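Local coordinates for DUF4973 domain-containing protein (Bacteroides thetaiotaomicron, PDB 4QNI) that is of unknown function but is probably an auxiliary nutrient-binding lipoprotein of a gut bacterium, at residues F166-Y171 against L316-N321; F217-I222 against K232-F237. One frame throughout, in Å; residues are numbered along the deposited sequence.

Contact 1 (F166-Y171 against L316-N321). With EDO (1,2-ethanediol), chain I; EDO (1,2-ethanediol), chain F; EDO (1,2-ethanediol), chain J.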
ATOM      1  N   PHE A 166     -26.317  11.585   3.504  1.00 35.49           N
ATOM      2  CA  PHE A 166     -26.439  12.350   4.739  1.00 34.87           C
ATOM      3  C   PHE A 166     -27.112  13.697   4.479  1.00 38.37           C
ATOM      4  O   PHE A 166     -26.450  14.602   3.962  1.00 38.50           O
ATOM      5  CB  PHE A 166     -25.085  12.602   5.435  1.00 35.99           C
ATOM      6  CG  PHE A 166     -24.441  11.390   6.041  1.00 37.44           C
ATOM      7  CD1 PHE A 166     -24.993  10.777   7.164  1.00 40.30           C
ATOM      8  CD2 PHE A 166     -23.296  10.844   5.483  1.00 37.13           C
ATOM      9  CE1 PHE A 166     -24.395   9.641   7.720  1.00 40.62           C
ATOM     10  CE2 PHE A 166     -22.699   9.717   6.049  1.00 40.49           C
ATOM     11  CZ  PHE A 166     -23.258   9.120   7.153  1.00 39.06           C
ATOM     12  N   PRO A 167     -28.388  13.891   4.858  1.00 33.74           N
ATOM     13  CA  PRO A 167     -28.918  15.264   4.888  1.00 33.85           C
ATOM     14  C   PRO A 167     -28.107  16.096   5.888  1.00 38.14           C
ATOM     15  O   PRO A 167     -27.595  15.556   6.877  1.00 38.68           O
ATOM     16  CB  PRO A 167     -30.351  15.097   5.417  1.00 34.64           C
ATOM     17  CG  PRO A 167     -30.603  13.656   5.445  1.00 38.38           C
ATOM     18  CD  PRO A 167     -29.306  12.957   5.529  1.00 34.49           C
ATOM     19  N   PHE A 168     -27.969  17.380   5.657  1.00 33.98           N
ATOM     20  CA  PHE A 168     -27.300  18.184   6.666  1.00 33.61           C
ATOM     21  C   PHE A 168     -28.073  19.450   6.908  1.00 38.72           C
ATOM     22  O   PHE A 168     -28.633  20.010   5.970  1.00 39.32           O
ATOM     23  CB  PHE A 168     -25.830  18.488   6.327  1.00 35.21           C
ATOM     24  CG  PHE A 168     -25.564  19.329   5.103  1.00 37.51           C
ATOM     25  CD1 PHE A 168     -25.498  20.722   5.192  1.00 40.36           C
ATOM     26  CD2 PHE A 168     -25.309  18.731   3.869  1.00 38.17           C
ATOM     27  CE1 PHE A 168     -25.232  21.498   4.056  1.00 40.59           C
ATOM     28  CE2 PHE A 168     -25.014  19.510   2.740  1.00 39.85           C
ATOM     29  CZ  PHE A 168     -24.961  20.881   2.848  1.00 39.00           C
ATOM     30  N   ASN A 169     -28.094  19.901   8.163  1.00 34.64           N
ATOM     31  CA  ASN A 169     -28.652  21.180   8.554  1.00 34.74           C
ATOM     32  C   ASN A 169     -27.457  21.981   9.122  1.00 41.24           C
ATOM     33  O   ASN A 169     -26.308  21.549   8.954  1.00 41.32           O
ATOM     34  CB  ASN A 169     -29.838  21.006   9.528  1.00 30.61           C
ATOM     35  CG  ASN A 169     -29.499  20.347  10.852  1.00 44.96           C
ATOM     36  OD1 ASN A 169     -28.338  20.228  11.244  1.00 38.79           O
ATOM     37  ND2 ASN A 169     -30.507  19.851  11.549  1.00 33.15           N
ATOM     38  N   ASP A 170     -27.690  23.131   9.772  1.00 38.89           N
ATOM     39  CA  ASP A 170     -26.579  23.941  10.306  1.00 38.58           C
ATOM     40  C   ASP A 170     -25.862  23.285  11.488  1.00 39.88           C
ATOM     41  O   ASP A 170     -24.839  23.777  11.907  1.00 41.46           O
ATOM     42  CB  ASP A 170     -27.096  25.342  10.755  1.00 40.94           C
ATOM     43  CG  ASP A 170     -27.653  26.224   9.645  1.00 46.76           C
ATOM     44  OD1 ASP A 170     -27.287  26.009   8.475  1.00 48.30           O
ATOM     45  OD2 ASP A 170     -28.418  27.155   9.956  1.00 53.08           O
ATOM     46  N   TYR A 171     -26.375  22.195  12.018  1.00 35.54           N
ATOM     47  CA  TYR A 171     -25.908  21.630  13.278  1.00 34.34           C
ATOM     48  C   TYR A 171     -25.510  20.183  13.221  1.00 39.20           C
ATOM     49  O   TYR A 171     -25.278  19.584  14.279  1.00 39.61           O
ATOM     50  CB  TYR A 171     -27.071  21.753  14.306  1.00 33.04           C
ATOM     51  CG  TYR A 171     -27.817  23.067  14.237  1.00 32.59           C
ATOM     52  CD1 TYR A 171     -27.263  24.240  14.758  1.00 35.34           C
ATOM     53  CD2 TYR A 171     -29.050  23.158  13.594  1.00 32.43           C
ATOM     54  CE1 TYR A 171     -27.920  25.473  14.629  1.00 37.32           C
ATOM     55  CE2 TYR A 171     -29.732  24.374  13.495  1.00 33.55           C
ATOM     56  CZ  TYR A 171     -29.161  25.529  14.007  1.00 42.79           C
ATOM     57  OH  TYR A 171     -29.832  26.720  13.871  1.00 47.82           O
ATOM     58  N   LEU A 316     -18.581  20.887  16.825  1.00 37.96           N
ATOM     59  CA  LEU A 316     -18.621  20.550  15.427  1.00 36.62           C
ATOM     60  C   LEU A 316     -17.868  21.606  14.650  1.00 43.82           C
ATOM     61  O   LEU A 316     -18.158  22.780  14.807  1.00 43.65           O
ATOM     62  CB  LEU A 316     -20.071  20.484  14.939  1.00 34.65           C
ATOM     63  CG  LEU A 316     -20.265  20.227  13.425  1.00 36.21           C
ATOM     64  CD1 LEU A 316     -19.871  18.813  13.059  1.00 33.33           C
ATOM     65  CD2 LEU A 316     -21.712  20.592  12.981  1.00 34.78           C
ATOM     66  N   SER A 317     -16.936  21.195  13.797  1.00 43.88           N
ATOM     67  CA  SER A 317     -16.215  22.098  12.890  1.00 45.18           C
ATOM     68  C   SER A 317     -16.613  21.772  11.434  1.00 46.78           C
ATOM     69  O   SER A 317     -16.798  20.620  11.069  1.00 44.72           O
ATOM     70  CB  SER A 317     -14.704  22.001  13.082  1.00 49.99           C
ATOM     71  OG  SER A 317     -14.242  20.680  12.884  1.00 65.45           O
ATOM     72  N   ARG A 318     -16.781  22.789  10.639  1.00 43.93           N
ATOM     73  CA  ARG A 318     -17.166  22.661   9.250  1.00 44.06           C
ATOM     74  C   ARG A 318     -16.308  23.617   8.456  1.00 51.03           C
ATOM     75  O   ARG A 318     -16.247  24.804   8.784  1.00 52.88           O
ATOM     76  CB  ARG A 318     -18.668  22.956   9.095  1.00 40.76           C
ATOM     77  CG  ARG A 318     -19.204  22.609   7.745  1.00 49.02           C
ATOM     78  CD  ARG A 318     -20.682  22.888   7.614  1.00 49.67           C
ATOM     79  NE  ARG A 318     -21.521  21.872   8.253  1.00 49.51           N
ATOM     80  CZ  ARG A 318     -22.851  21.902   8.222  1.00 56.27           C
ATOM     81  NH1 ARG A 318     -23.486  22.869   7.565  1.00 34.96           N
ATOM     82  NH2 ARG A 318     -23.557  20.974   8.859  1.00 34.08           N
ATOM     83  N   ASP A 319     -15.624  23.115   7.440  1.00 48.97           N
ATOM     84  CA  ASP A 319     -14.758  23.966   6.646  1.00 51.00           C
ATOM     85  C   ASP A 319     -15.469  24.409   5.426  1.00 54.44           C
ATOM     86  O   ASP A 319     -15.975  23.588   4.660  1.00 52.13           O
ATOM     87  CB  ASP A 319     -13.441  23.257   6.304  1.00 55.62           C
ATOM     88  CG  ASP A 319     -12.690  22.837   7.551  1.00 72.11           C
ATOM     89  OD1 ASP A 319     -12.536  23.683   8.465  1.00 72.93           O
ATOM     90  OD2 ASP A 319     -12.370  21.633   7.671  1.00 81.89           O
ATOM     91  N   ILE A 320     -15.537  25.732   5.267  1.00 54.42           N
ATOM     92  CA  ILE A 320     -16.203  26.408   4.166  1.00 55.78           C
ATOM     93  C   ILE A 320     -15.151  27.064   3.313  1.00 63.97           C
ATOM     94  O   ILE A 320     -14.446  27.959   3.770  1.00 65.39           O
ATOM     95  CB  ILE A 320     -17.255  27.440   4.682  1.00 59.23           C
ATOM     96  CG1 ILE A 320     -18.136  26.920   5.870  1.00 57.63           C
ATOM     97  CG2 ILE A 320     -18.072  28.054   3.542  1.00 61.46           C
ATOM     98  CD1 ILE A 320     -19.083  25.794   5.623  1.00 60.14           C
ATOM     99  N   ASN A 321     -15.032  26.599   2.076  1.00 63.90           N
ATOM    100  CA  ASN A 321     -14.103  27.140   1.088  1.00 66.39           C
ATOM    101  C   ASN A 321     -14.847  28.221   0.353  1.00 74.10           C
ATOM    102  O   ASN A 321     -15.658  27.895  -0.507  1.00 74.82           O
ATOM    103  CB  ASN A 321     -13.636  26.009   0.134  1.00 65.78           C
ATOM    104  CG  ASN A 321     -12.695  26.425  -0.982  1.00 83.87           C
ATOM    105  OD1 ASN A 321     -12.580  27.600  -1.345  1.00 71.24           O
ATOM    106  ND2 ASN A 321     -11.992  25.456  -1.552  1.00 77.78           N
TER
HETATM  107  C1  EDO I 407     -31.530  23.637   5.907  1.00 69.34           C
HETATM  108  O1  EDO I 407     -31.605  23.686   7.324  1.00 70.53           O
HETATM  109  C2  EDO I 407     -30.541  22.553   5.397  1.00 66.67           C
HETATM  110  O2  EDO I 407     -29.188  23.028   5.372  1.00 69.14           O
HETATM  111  C1  EDO F 404     -23.111  26.248  10.273  1.00 76.33           C
HETATM  112  O1  EDO F 404     -22.265  25.408  11.044  1.00 73.73           O
HETATM  113  C2  EDO F 404     -22.640  26.251   8.792  1.00 79.22           C
HETATM  114  O2  EDO F 404     -23.470  27.107   8.005  1.00 80.84           O
HETATM  115  C1  EDO J 408     -19.042  16.022   9.143  1.00 64.15           C
HETATM  116  O1  EDO J 408     -18.142  15.293   8.301  1.00 65.30           O
HETATM  117  C2  EDO J 408     -18.320  17.109  10.018  1.00 67.78           C
HETATM  118  O2  EDO J 408     -18.163  18.412   9.374  1.00 68.33           O
HETATM  119  O   HOH W   1     -26.150  24.113   6.920  1.00 56.75           O
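Arg318 reaches from strand 306-321 to the bend that follows strand 160-168 and there grips the carbonyl oxygen of Asn169. The main bond runs from Arg318 NH2 to Asn169 O at 2.8 Å, almost straight at the hydrogen (163°), with the oxygen nearly in the guanidinium plane. Arg318 NH1 adds a weak second bond to Asn169 O at 3.4 Å. The chain leaves with CG anti to the backbone N and bends at chi3 (-78°), which carries the guanidinium to the loop. On the packed side, CD1 of the Phe168 ring lies 3.8 Å from Arg318 NH1, the two planes 81° apart, and Leu316 CD2 presses on the backbone of Tyr171, 3.8 Å from its C atom. Within the loop Asn169 OD1 accepts from Tyr171 N, an Asx turn that shapes the bend, while Asn169 ND2 bonds to Asp212 O. Around Asp170, which is exposed, the contact is looser and carries solvent: a water accepts from Arg318 NH1 and donates to Asp170 OD1, bridging charges 5.0 Å apart (Asp170 OD1 to Arg318 NH1), and an ethanediol lies over one guanidinium face. An alanine in place of Arg318 would probably leave Asn169 O without its two arginine donors and open a gap beside the Phe168 ring. Arg318 NH2 also bonds to Ser172 O. The Phe168 side chain touches Tyr28 and Pro30 of strand 24-30, beside which strand 160-168 runs parallel, and its ring meets Trp333; strand 282-298 pairs with Leu316 in the large C-terminal sheet.

Contact 2 (F217-I222 against K232-F237). With EDO (1,2-ethanediol), chain E; EDO (1,2-ethanediol), chain G.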
ATOM      1  N   PHE A 217     -30.135  14.290  16.175  1.00 36.11           N
ATOM      2  CA  PHE A 217     -30.052  13.348  17.271  1.00 35.57           C
ATOM      3  C   PHE A 217     -28.613  12.781  17.308  1.00 39.52           C
ATOM      4  O   PHE A 217     -27.887  12.808  16.303  1.00 38.15           O
ATOM      5  CB  PHE A 217     -31.144  12.240  17.277  1.00 36.56           C
ATOM      6  CG  PHE A 217     -30.883  11.085  16.339  1.00 36.39           C
ATOM      7  CD1 PHE A 217     -30.035  10.045  16.708  1.00 36.52           C
ATOM      8  CD2 PHE A 217     -31.480  11.044  15.079  1.00 37.04           C
ATOM      9  CE1 PHE A 217     -29.766   9.005  15.830  1.00 38.55           C
ATOM     10  CE2 PHE A 217     -31.205  10.011  14.199  1.00 39.09           C
ATOM     11  CZ  PHE A 217     -30.350   8.998  14.579  1.00 38.52           C
ATOM     12  N   THR A 218     -28.200  12.318  18.486  1.00 36.73           N
ATOM     13  CA  THR A 218     -26.972  11.543  18.657  1.00 36.36           C
ATOM     14  C   THR A 218     -27.419  10.235  19.304  1.00 39.81           C
ATOM     15  O   THR A 218     -28.502  10.191  19.913  1.00 41.01           O
ATOM     16  CB  THR A 218     -25.903  12.258  19.527  1.00 45.18           C
ATOM     17  OG1 THR A 218     -26.271  12.141  20.907  1.00 47.37           O
ATOM     18  CG2 THR A 218     -25.579  13.736  19.110  1.00 36.14           C
ATOM     19  N   TYR A 219     -26.620   9.189  19.226  1.00 34.90           N
ATOM     20  CA  TYR A 219     -26.913   8.037  20.057  1.00 36.20           C
ATOM     21  C   TYR A 219     -26.460   8.388  21.500  1.00 41.18           C
ATOM     22  O   TYR A 219     -25.584   9.240  21.675  1.00 39.53           O
ATOM     23  CB  TYR A 219     -26.255   6.754  19.538  1.00 37.53           C
ATOM     24  CG  TYR A 219     -26.843   6.318  18.216  1.00 36.62           C
ATOM     25  CD1 TYR A 219     -28.147   5.840  18.137  1.00 38.23           C
ATOM     26  CD2 TYR A 219     -26.116   6.435  17.037  1.00 35.36           C
ATOM     27  CE1 TYR A 219     -28.725   5.531  16.913  1.00 40.49           C
ATOM     28  CE2 TYR A 219     -26.669   6.081  15.812  1.00 35.55           C
ATOM     29  CZ  TYR A 219     -27.976   5.634  15.755  1.00 42.56           C
ATOM     30  OH  TYR A 219     -28.521   5.260  14.560  1.00 43.90           O
ATOM     31  N   ALA A 220     -27.109   7.792  22.515  1.00 39.60           N
ATOM     32  CA  ALA A 220     -26.787   8.035  23.919  1.00 41.14           C
ATOM     33  C   ALA A 220     -25.365   7.581  24.250  1.00 45.51           C
ATOM     34  O   ALA A 220     -24.966   6.475  23.892  1.00 46.52           O
ATOM     35  CB  ALA A 220     -27.801   7.330  24.814  1.00 43.24           C
ATOM     36  N   GLY A 221     -24.604   8.472  24.866  1.00 42.99           N
ATOM     37  CA  GLY A 221     -23.219   8.245  25.249  1.00 44.10           C
ATOM     38  C   GLY A 221     -22.312   7.523  24.267  1.00 49.23           C
ATOM     39  O   GLY A 221     -21.983   8.045  23.199  1.00 47.28           O
ATOM     40  N   ILE A 222     -21.886   6.310  24.651  1.00 48.41           N
ATOM     41  CA  ILE A 222     -20.935   5.475  23.900  1.00 48.38           C
ATOM     42  C   ILE A 222     -21.594   4.680  22.786  1.00 51.56           C
ATOM     43  O   ILE A 222     -20.881   4.097  21.962  1.00 51.23           O
ATOM     44  CB  ILE A 222     -20.144   4.549  24.842  1.00 53.11           C
ATOM     45  CG1 ILE A 222     -21.089   3.661  25.669  1.00 53.76           C
ATOM     46  CG2 ILE A 222     -19.226   5.384  25.726  1.00 56.77           C
ATOM     47  CD1 ILE A 222     -20.450   2.584  26.249  1.00 66.34           C
ATOM     48  N   LYS A 232     -32.836   2.118  20.345  1.00 46.61           N
ATOM     49  CA  LYS A 232     -33.307   2.252  21.721  1.00 48.43           C
ATOM     50  C   LYS A 232     -32.630   3.456  22.423  1.00 51.55           C
ATOM     51  O   LYS A 232     -33.092   3.872  23.484  1.00 52.38           O
ATOM     52  CB  LYS A 232     -32.991   0.949  22.509  1.00 53.17           C
ATOM     53  CG  LYS A 232     -34.175   0.019  22.771  1.00 73.43           C
ATOM     54  CD  LYS A 232     -33.803  -1.201  23.665  1.00 85.66           C
ATOM     55  CE  LYS A 232     -33.861  -0.939  25.168  1.00 92.60           C
ATOM     56  NZ  LYS A 232     -33.849  -2.198  25.974  1.00 91.95           N
ATOM     57  N   TYR A 233     -31.543   4.009  21.835  1.00 46.35           N
ATOM     58  CA  TYR A 233     -30.739   5.054  22.482  1.00 45.32           C
ATOM     59  C   TYR A 233     -30.588   6.392  21.694  1.00 46.11           C
ATOM     60  O   TYR A 233     -29.496   6.975  21.706  1.00 43.47           O
ATOM     61  CB  TYR A 233     -29.355   4.456  22.789  1.00 46.25           C
ATOM     62  CG  TYR A 233     -29.457   3.203  23.631  1.00 49.57           C
ATOM     63  CD1 TYR A 233     -29.701   3.278  25.003  1.00 52.08           C
ATOM     64  CD2 TYR A 233     -29.365   1.937  23.052  1.00 50.49           C
ATOM     65  CE1 TYR A 233     -29.828   2.131  25.778  1.00 54.15           C
ATOM     66  CE2 TYR A 233     -29.494   0.780  23.821  1.00 52.69           C
ATOM     67  CZ  TYR A 233     -29.732   0.884  25.181  1.00 60.04           C
ATOM     68  OH  TYR A 233     -29.874  -0.245  25.950  1.00 64.57           O
ATOM     69  N   LYS A 234     -31.687   6.931  21.114  1.00 42.50           N
ATOM     70  CA  LYS A 234     -31.606   8.219  20.397  1.00 41.60           C
ATOM     71  C   LYS A 234     -31.860   9.419  21.324  1.00 46.16           C
ATOM     72  O   LYS A 234     -32.920   9.520  21.957  1.00 46.85           O
ATOM     73  CB  LYS A 234     -32.566   8.274  19.202  1.00 43.22           C
ATOM     74  CG  LYS A 234     -32.240   7.225  18.140  1.00 48.21           C
ATOM     75  CD  LYS A 234     -33.425   6.967  17.234  1.00 49.98           C
ATOM     76  CE  LYS A 234     -33.535   7.969  16.113  1.00 47.91           C
ATOM     77  NZ  LYS A 234     -34.833   7.820  15.432  1.00 55.63           N
ATOM     78  N   ILE A 235     -30.889  10.349  21.366  1.00 40.36           N
ATOM     79  CA  ILE A 235     -30.981  11.567  22.173  1.00 39.13           C
ATOM     80  C   ILE A 235     -31.154  12.761  21.213  1.00 44.29           C
ATOM     81  O   ILE A 235     -30.256  13.061  20.433  1.00 42.51           O
ATOM     82  CB  ILE A 235     -29.739  11.726  23.110  1.00 40.60           C
ATOM     83  CG1 ILE A 235     -29.463  10.462  23.974  1.00 40.52           C
ATOM     84  CG2 ILE A 235     -29.846  13.002  23.960  1.00 40.65           C
ATOM     85  CD1 ILE A 235     -30.683   9.842  24.850  1.00 44.70           C
ATOM     86  N   LYS A 236     -32.311  13.425  21.283  1.00 43.25           N
ATOM     87  CA  LYS A 236     -32.669  14.553  20.420  1.00 42.28           C
ATOM     88  C   LYS A 236     -32.110  15.848  20.921  1.00 43.62           C
ATOM     89  O   LYS A 236     -32.176  16.118  22.120  1.00 43.62           O
ATOM     90  CB  LYS A 236     -34.193  14.684  20.301  1.00 45.51           C
ATOM     91  CG  LYS A 236     -34.860  13.575  19.491  1.00 59.31           C
ATOM     92  CD  LYS A 236     -36.395  13.592  19.624  1.00 74.13           C
ATOM     93  CE  LYS A 236     -37.088  14.798  19.009  1.00 90.02           C
ATOM     94  NZ  LYS A 236     -38.531  14.880  19.389  1.00 98.60           N
ATOM     95  N   PHE A 237     -31.563  16.666  19.994  1.00 39.27           N
ATOM     96  CA  PHE A 237     -31.022  18.012  20.264  1.00 37.75           C
ATOM     97  C   PHE A 237     -31.741  19.030  19.384  1.00 41.72           C
ATOM     98  O   PHE A 237     -31.617  18.994  18.154  1.00 40.95           O
ATOM     99  CB  PHE A 237     -29.504  18.077  20.033  1.00 37.73           C
ATOM    100  CG  PHE A 237     -28.666  17.305  21.027  1.00 38.13           C
ATOM    101  CD1 PHE A 237     -28.540  15.919  20.932  1.00 37.89           C
ATOM    102  CD2 PHE A 237     -27.908  17.974  21.992  1.00 39.43           C
ATOM    103  CE1 PHE A 237     -27.740  15.209  21.840  1.00 39.19           C
ATOM    104  CE2 PHE A 237     -27.087  17.261  22.885  1.00 40.86           C
ATOM    105  CZ  PHE A 237     -27.044  15.884  22.831  1.00 38.33           C
TER
HETATM  106  C1  EDO E 403     -23.972  13.162  22.800  1.00 48.47           C
HETATM  107  O1  EDO E 403     -25.101  12.906  23.610  1.00 44.81           O
HETATM  108  C2  EDO E 403     -22.697  12.962  23.600  1.00 50.90           C
HETATM  109  O2  EDO E 403     -22.506  11.586  23.872  1.00 56.54           O
HETATM  110  C1  EDO G 405     -36.216  10.764  14.495  1.00 67.81           C
HETATM  111  O1  EDO G 405     -35.019  10.299  13.883  1.00 63.18           O
HETATM  112  C2  EDO G 405     -37.276  11.105  13.425  1.00 71.66           C
HETATM  113  O2  EDO G 405     -37.918   9.912  12.984  1.00 75.33           O
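Strands 215-219 and 234-240 form a beta-hairpin, two consecutive antiparallel strands with a long connecting loop, in the large sheet of the C-terminal domain; the axes of their paired segments lie 4.6 Å apart with 151° between their directions. Thr218 and Ile235 form the hydrogen-bonded pair, Thr218 N giving to Ile235 O at 2.9 Å and Ile235 N to Thr218 O at 2.8 Å. Phe217 with Lys236 and Tyr219 with Lys234 are the non-hydrogen-bonded pairs flanking it. Beyond the strand end, Ala220 N still bonds to Tyr233 O.

On the face carrying Phe217, Tyr219 and Lys234, the lysine crosses the Phe217 ring diagonally. Its chain bends at chi3 (84°), laying CE over the ring centre, 3.6 Å from the centroid of Phe217, in a CH-pi contact; NZ follows as a cation-pi partner at 4.8 Å from that centroid. Lys234 NZ also forms a salt bridge with Asp131, which holds the end of the chain beyond the ring. Phe217 turns its edge, at CE1, to the Tyr219 face, offset toward the rim. Tyr209 on strand 205-210 stacks on Phe217 and also meets the Tyr219 ring at a steep angle.

The face of Thr218 and Ile235 is mostly buried. Just past the strand, Ala220 CB packs on Ile235 CG1 at 3.6 Å and beside Tyr233 CB, with Phe296 and Tyr294 of strand 282-298 behind. Thr218 places its methyl against Phe237 CE1, whereas its hydroxyl OG1, 3.5 Å from the same carbon, accepts weakly from an ethanediol and donates to Tyr219 O at 3.1 Å from above the carbonyl plane.

In the fold
From the N terminus the chain first builds the mixed sheet, whose strand 160-168 leads on toward the ten-stranded antiparallel sheet. Contact 1 lies at that exit: residues 166-171 are met by strand 306-321, 145 residues later, which closes a long loop holding most of the ten-stranded sheet. Contact 2 is nested within it, a short loop of nine residues joining 217-222 to 232-237. The two do not touch, their centres 19 Å apart and nearest atoms about 7 Å, but both reach the same sheet. Contact 1 fastens the connection between the two sheets to the larger one, while contact 2 joins two of its adjacent strands.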